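Local atomic coordinates of acetate kinase (Entamoeba histolytica, PDB entry 4H0O), a protein that probably interconverts acetyl phosphate and acetate as a pyrophosphate-dependent acetate kinase, moving a phosphoryl group between acetyl phosphate and inorganic phosphate with magnesium. Residues S14-I18 with K29-S33; R148-A152 with K397-F402. All blocks are in the same frame, centred on the assembly; numbering follows the deposited sequence.

Contact 1. Residues S14-I18 with K29-S33; sequences SNVLI and KVFCS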
loop_
_atom_site.group_PDB
_atom_site.type_symbol
_atom_site.label_atom_id
_atom_site.label_comp_id
_atom_site.label_asym_id
_atom_site.label_seq_id
_atom_site.Cartn_x
_atom_site.Cartn_y
_atom_site.Cartn_z
ATOM N N SER B 14 43.359 5.303 16.055
ATOM C CA SER B 14 43.051 5.751 14.702
ATOM C C SER B 14 41.826 6.659 14.688
ATOM O O SER B 14 40.796 6.338 15.281
ATOM C CB SER B 14 42.828 4.552 13.779
ATOM O OG SER B 14 44.042 3.867 13.528
ATOM N N ASN B 15 41.946 7.795 14.007
ATOM C CA ASN B 15 40.851 8.749 13.915
ATOM C C ASN B 15 40.058 8.548 12.627
ATOM O O ASN B 15 40.632 8.263 11.571
ATOM C CB ASN B 15 41.379 10.184 13.990
ATOM C CG ASN B 15 42.033 10.501 15.321
ATOM O OD1 ASN B 15 41.609 10.013 16.370
ATOM N ND2 ASN B 15 43.071 11.327 15.285
ATOM N N VAL B 16 38.739 8.689 12.718
ATOM C CA VAL B 16 37.876 8.578 11.545
ATOM C C VAL B 16 37.072 9.858 11.368
ATOM O O VAL B 16 36.369 10.290 12.285
ATOM C CB VAL B 16 36.909 7.378 11.648
ATOM C CG1 VAL B 16 36.062 7.266 10.390
ATOM C CG2 VAL B 16 37.680 6.092 11.871
ATOM N N LEU B 17 37.192 10.466 10.191
ATOM C CA LEU B 17 36.444 11.674 9.870
ATOM C C LEU B 17 35.126 11.309 9.184
ATOM O O LEU B 17 35.127 10.665 8.133
ATOM C CB LEU B 17 37.280 12.579 8.960
ATOM C CG LEU B 17 36.617 13.841 8.402
ATOM C CD1 LEU B 17 36.188 14.763 9.527
ATOM C CD2 LEU B 17 37.550 14.568 7.443
ATOM N N ILE B 18 34.003 11.703 9.781
ATOM C CA ILE B 18 32.696 11.485 9.155
ATOM C C ILE B 18 32.088 12.806 8.691
ATOM O O ILE B 18 31.940 13.743 9.480
ATOM C CB ILE B 18 31.703 10.762 10.101
ATOM C CG1 ILE B 18 31.995 9.261 10.151
ATOM C CG2 ILE B 18 30.265 10.967 9.644
ATOM C CD1 ILE B 18 32.990 8.882 11.197
ATOM N N LYS B 29 32.260 14.967 12.287
ATOM C CA LYS B 29 32.728 14.462 13.567
ATOM C C LYS B 29 33.976 13.618 13.346
ATOM O O LYS B 29 34.149 13.022 12.280
ATOM C CB LYS B 29 31.642 13.628 14.254
ATOM C CG LYS B 29 30.446 14.423 14.756
ATOM C CD LYS B 29 29.521 13.545 15.594
ATOM C CE LYS B 29 28.262 14.288 16.019
ATOM N NZ LYS B 29 28.557 15.415 16.949
ATOM N N VAL B 30 34.852 13.583 14.346
ATOM C CA VAL B 30 36.004 12.691 14.313
ATOM C C VAL B 30 35.908 11.713 15.478
ATOM O O VAL B 30 35.665 12.118 16.618
ATOM C CB VAL B 30 37.341 13.460 14.378
ATOM C CG1 VAL B 30 38.515 12.489 14.297
ATOM C CG2 VAL B 30 37.425 14.472 13.250
ATOM N N PHE B 31 36.083 10.427 15.188
ATOM C CA PHE B 31 35.991 9.405 16.225
ATOM C C PHE B 31 37.334 8.746 16.520
ATOM O O PHE B 31 38.118 8.463 15.609
ATOM C CB PHE B 31 34.972 8.326 15.839
ATOM C CG PHE B 31 33.554 8.816 15.792
ATOM C CD1 PHE B 31 32.757 8.792 16.927
ATOM C CD2 PHE B 31 33.010 9.288 14.608
ATOM C CE1 PHE B 31 31.446 9.237 16.881
ATOM C CE2 PHE B 31 31.702 9.733 14.554
ATOM C CZ PHE B 31 30.919 9.709 15.691
ATOM N N CYS B 32 37.590 8.509 17.803
ATOM C CA CYS B 32 38.710 7.682 18.233
ATOM C C CYS B 32 38.198 6.717 19.296
ATOM O O CYS B 32 37.858 7.135 20.406
ATOM C CB CYS B 32 39.846 8.539 18.791
ATOM S SG CYS B 32 41.384 7.629 19.069
ATOM N N SER B 33 38.137 5.434 18.944
ATOM C CA SER B 33 37.537 4.406 19.800
ATOM C C SER B 33 36.128 4.775 20.259
ATOM O O SER B 33 35.888 4.969 21.452
ATOM C CB SER B 33 38.425 4.095 21.011
ATOM O OG SER B 33 39.476 3.216 20.654
#
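F31, I18 and V30 lose the most area where S14-I18 pairs with K29-S33. The backbones run antiparallel, at 154° and 4.8 Å between the axes of 16-18 and 29-31. Two reciprocal hydrogen-bonded pairs set the register: V16 N to F31 O is 3.0 Å and F31 N to V16 O 2.9 Å, while I18 N to K29 O is 2.8 Å, nearly linear at 179°, and K29 N to I18 O 3.1 Å. Between them lies the non-hydrogen-bonded pair L17-V30, CA to CA 4.6 Å. CD1 of I18 reaches the edge of the F31 ring diagonally, 3.4 Å from CD2 of F31, on the face that also carries V16 and K29. On the other face CG1 of V30 packs 3.7 Å from CB of N15, and CG2 of V30 3.9 Å from CD1 of L17. The pairing belongs to the hairpin of strands 16-21 and 26-31. Strands 93-98 and 36-44 flank it in the sheet, and helix 390-402 packs on the face bearing I18 and F31, through L392 and L395.

Contact 2. Residues R148-A152 with K397-F402; sequences RQYVA and KGKELF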
loop_
_atom_site.group_PDB
_atom_site.type_symbol
_atom_site.label_atom_id
_atom_site.label_comp_id
_atom_site.label_asym_id
_atom_site.label_seq_id
_atom_site.Cartn_x
_atom_site.Cartn_y
_atom_site.Cartn_z
ATOM N N ARG B 148 42.479 6.145 3.313
ATOM C CA ARG B 148 41.402 5.242 2.924
ATOM C C ARG B 148 40.048 5.905 3.178
ATOM O O ARG B 148 39.811 6.464 4.253
ATOM C CB ARG B 148 41.502 3.934 3.711
ATOM C CG ARG B 148 42.887 3.299 3.692
ATOM C CD ARG B 148 43.230 2.754 2.316
ATOM N NE ARG B 148 42.562 1.483 2.051
ATOM C CZ ARG B 148 41.974 1.169 0.901
ATOM N NH1 ARG B 148 41.963 2.040 -0.101
ATOM N NH2 ARG B 148 41.393 -0.015 0.752
ATOM N N GLN B 149 39.172 5.865 2.179
ATOM C CA GLN B 149 37.848 6.467 2.309
ATOM C C GLN B 149 36.770 5.501 1.830
ATOM O O GLN B 149 37.015 4.670 0.948
ATOM C CB GLN B 149 37.777 7.799 1.548
ATOM C CG GLN B 149 38.900 8.770 1.913
ATOM C CD GLN B 149 38.629 10.201 1.489
ATOM O OE1 GLN B 149 37.478 10.631 1.397
ATOM N NE2 GLN B 149 39.699 10.952 1.237
ATOM N N TYR B 150 35.586 5.606 2.426
ATOM C CA TYR B 150 34.480 4.714 2.094
ATOM C C TYR B 150 33.169 5.474 1.967
ATOM O O TYR B 150 32.972 6.517 2.601
ATOM C CB TYR B 150 34.336 3.605 3.140
ATOM C CG TYR B 150 33.923 4.073 4.523
ATOM C CD1 TYR B 150 34.868 4.515 5.437
ATOM C CD2 TYR B 150 32.593 4.040 4.922
ATOM C CE1 TYR B 150 34.500 4.927 6.703
ATOM C CE2 TYR B 150 32.216 4.453 6.185
ATOM C CZ TYR B 150 33.173 4.894 7.070
ATOM O OH TYR B 150 32.799 5.301 8.327
ATOM N N VAL B 151 32.274 4.946 1.140
ATOM C CA VAL B 151 30.957 5.539 0.984
ATOM C C VAL B 151 29.880 4.571 1.475
ATOM O O VAL B 151 29.775 3.439 1.000
ATOM C CB VAL B 151 30.701 5.985 -0.478
ATOM C CG1 VAL B 151 30.968 4.850 -1.454
ATOM C CG2 VAL B 151 29.298 6.521 -0.637
ATOM N N ALA B 152 29.107 5.011 2.463
ATOM C CA ALA B 152 28.001 4.210 2.974
ATOM C C ALA B 152 26.759 4.473 2.123
ATOM O O ALA B 152 26.258 5.597 2.094
ATOM C CB ALA B 152 27.735 4.551 4.421
ATOM N N LYS B 397 29.533 1.358 9.547
ATOM C CA LYS B 397 29.774 0.829 8.211
ATOM C C LYS B 397 31.279 0.769 7.953
ATOM O O LYS B 397 31.768 -0.116 7.246
ATOM C CB LYS B 397 29.079 1.699 7.157
ATOM C CG LYS B 397 28.679 0.948 5.886
ATOM C CD LYS B 397 27.699 -0.180 6.216
ATOM C CE LYS B 397 27.748 -1.307 5.193
ATOM N NZ LYS B 397 29.136 -1.560 4.720
ATOM N N GLY B 398 32.012 1.703 8.557
ATOM C CA GLY B 398 33.455 1.740 8.421
ATOM C C GLY B 398 34.168 0.649 9.201
ATOM O O GLY B 398 35.172 0.105 8.732
ATOM N N LYS B 399 33.666 0.348 10.400
ATOM C CA LYS B 399 34.194 -0.757 11.196
ATOM C C LYS B 399 34.036 -2.053 10.414
ATOM O O LYS B 399 34.895 -2.929 10.448
ATOM C CB LYS B 399 33.448 -0.878 12.529
ATOM C CG LYS B 399 33.467 0.373 13.401
ATOM C CD LYS B 399 32.800 0.100 14.752
ATOM C CE LYS B 399 32.482 1.393 15.496
ATOM N NZ LYS B 399 31.760 1.142 16.783
ATOM N N GLU B 400 32.921 -2.157 9.703
ATOM C CA GLU B 400 32.600 -3.340 8.920
ATOM C C GLU B 400 33.538 -3.495 7.721
ATOM O O GLU B 400 33.891 -4.610 7.338
ATOM C CB GLU B 400 31.146 -3.242 8.455
ATOM C CG GLU B 400 30.618 -4.430 7.684
ATOM C CD GLU B 400 29.140 -4.283 7.374
ATOM O OE1 GLU B 400 28.414 -3.707 8.216
ATOM O OE2 GLU B 400 28.708 -4.731 6.292
ATOM N N LEU B 401 33.949 -2.369 7.142
ATOM C CA LEU B 401 34.769 -2.376 5.930
ATOM C C LEU B 401 36.273 -2.419 6.201
ATOM O O LEU B 401 37.032 -2.965 5.400
ATOM C CB LEU B 401 34.452 -1.154 5.063
ATOM C CG LEU B 401 33.076 -1.077 4.404
ATOM C CD1 LEU B 401 32.950 0.194 3.583
ATOM C CD2 LEU B 401 32.842 -2.295 3.533
ATOM N N PHE B 402 36.700 -1.837 7.319
ATOM C CA PHE B 402 38.125 -1.682 7.602
ATOM C C PHE B 402 38.581 -2.346 8.902
ATOM O O PHE B 402 39.781 -2.439 9.164
ATOM C CB PHE B 402 38.507 -0.198 7.624
ATOM C CG PHE B 402 38.437 0.468 6.280
ATOM C CD1 PHE B 402 39.255 0.048 5.242
ATOM C CD2 PHE B 402 37.570 1.527 6.058
ATOM C CE1 PHE B 402 39.203 0.664 4.004
ATOM C CE2 PHE B 402 37.511 2.148 4.821
ATOM C CZ PHE B 402 38.330 1.716 3.795
#
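This is a helix-on-sheet contact, in which the C-terminal part of helix 390-402 packs against strand 148-153 of the mixed sheet. The short axes of 148-152 and 397-402 come within 9.3 Å at 126°, and no hydrogen bond joins the two segments, so the contact rests on van der Waals packing. Y150 and F402 each lose 85 Å². The Y150 ring lies against the helix backbone at G398: CA of G398 stands 3.8 Å from the ring centroid and 25° off its normal, a CH-pi contact. An ideal CB on G398 would fall 2.5 Å from OH of Y150, a clash glycine avoids. That hydroxyl is hydrogen-bonded to I394 O, one turn earlier in the helix. CD1 of L401 touches CB of Y150 at 3.7 Å, and CE2 of F402 meets CD1 of Y150 at 3.6 Å, the two rings being oblique at 65°. CZ of F402 also reaches CB of R148, at 3.9 Å. Beyond A152, whose CB is 4.0 Å from CG of K397, the strand leads to the predicted catalytic D154. Strands 36-44, 26-31, 16-21, 93-98 and 148-153, in order 3-2-1-4-5 (first three antiparallel, last two parallel to 16-21), form the ribonuclease H-like ASKHA core.

Overall arrangement
Contacts 1 and 2 lie on the same side of the chain's centre, with their own centres 12 Å apart and nearest atoms about 4 Å apart without touching. Both belong to the same mixed sheet, where strand 93-98 separates strand 16-21 from strand 148-153. Contact 1 closes first along the chain; contact 2 then joins the sheet to the last helix, across 244 intervening residues. Helix 390-402 bridges the two, since its L392 and L395 reach contact 1 and its later turns form contact 2. The N- and C-terminal parts of the chain thus meet in one domain, near N20, R97 and D154, the predicted magnesium, substrate and catalytic residues.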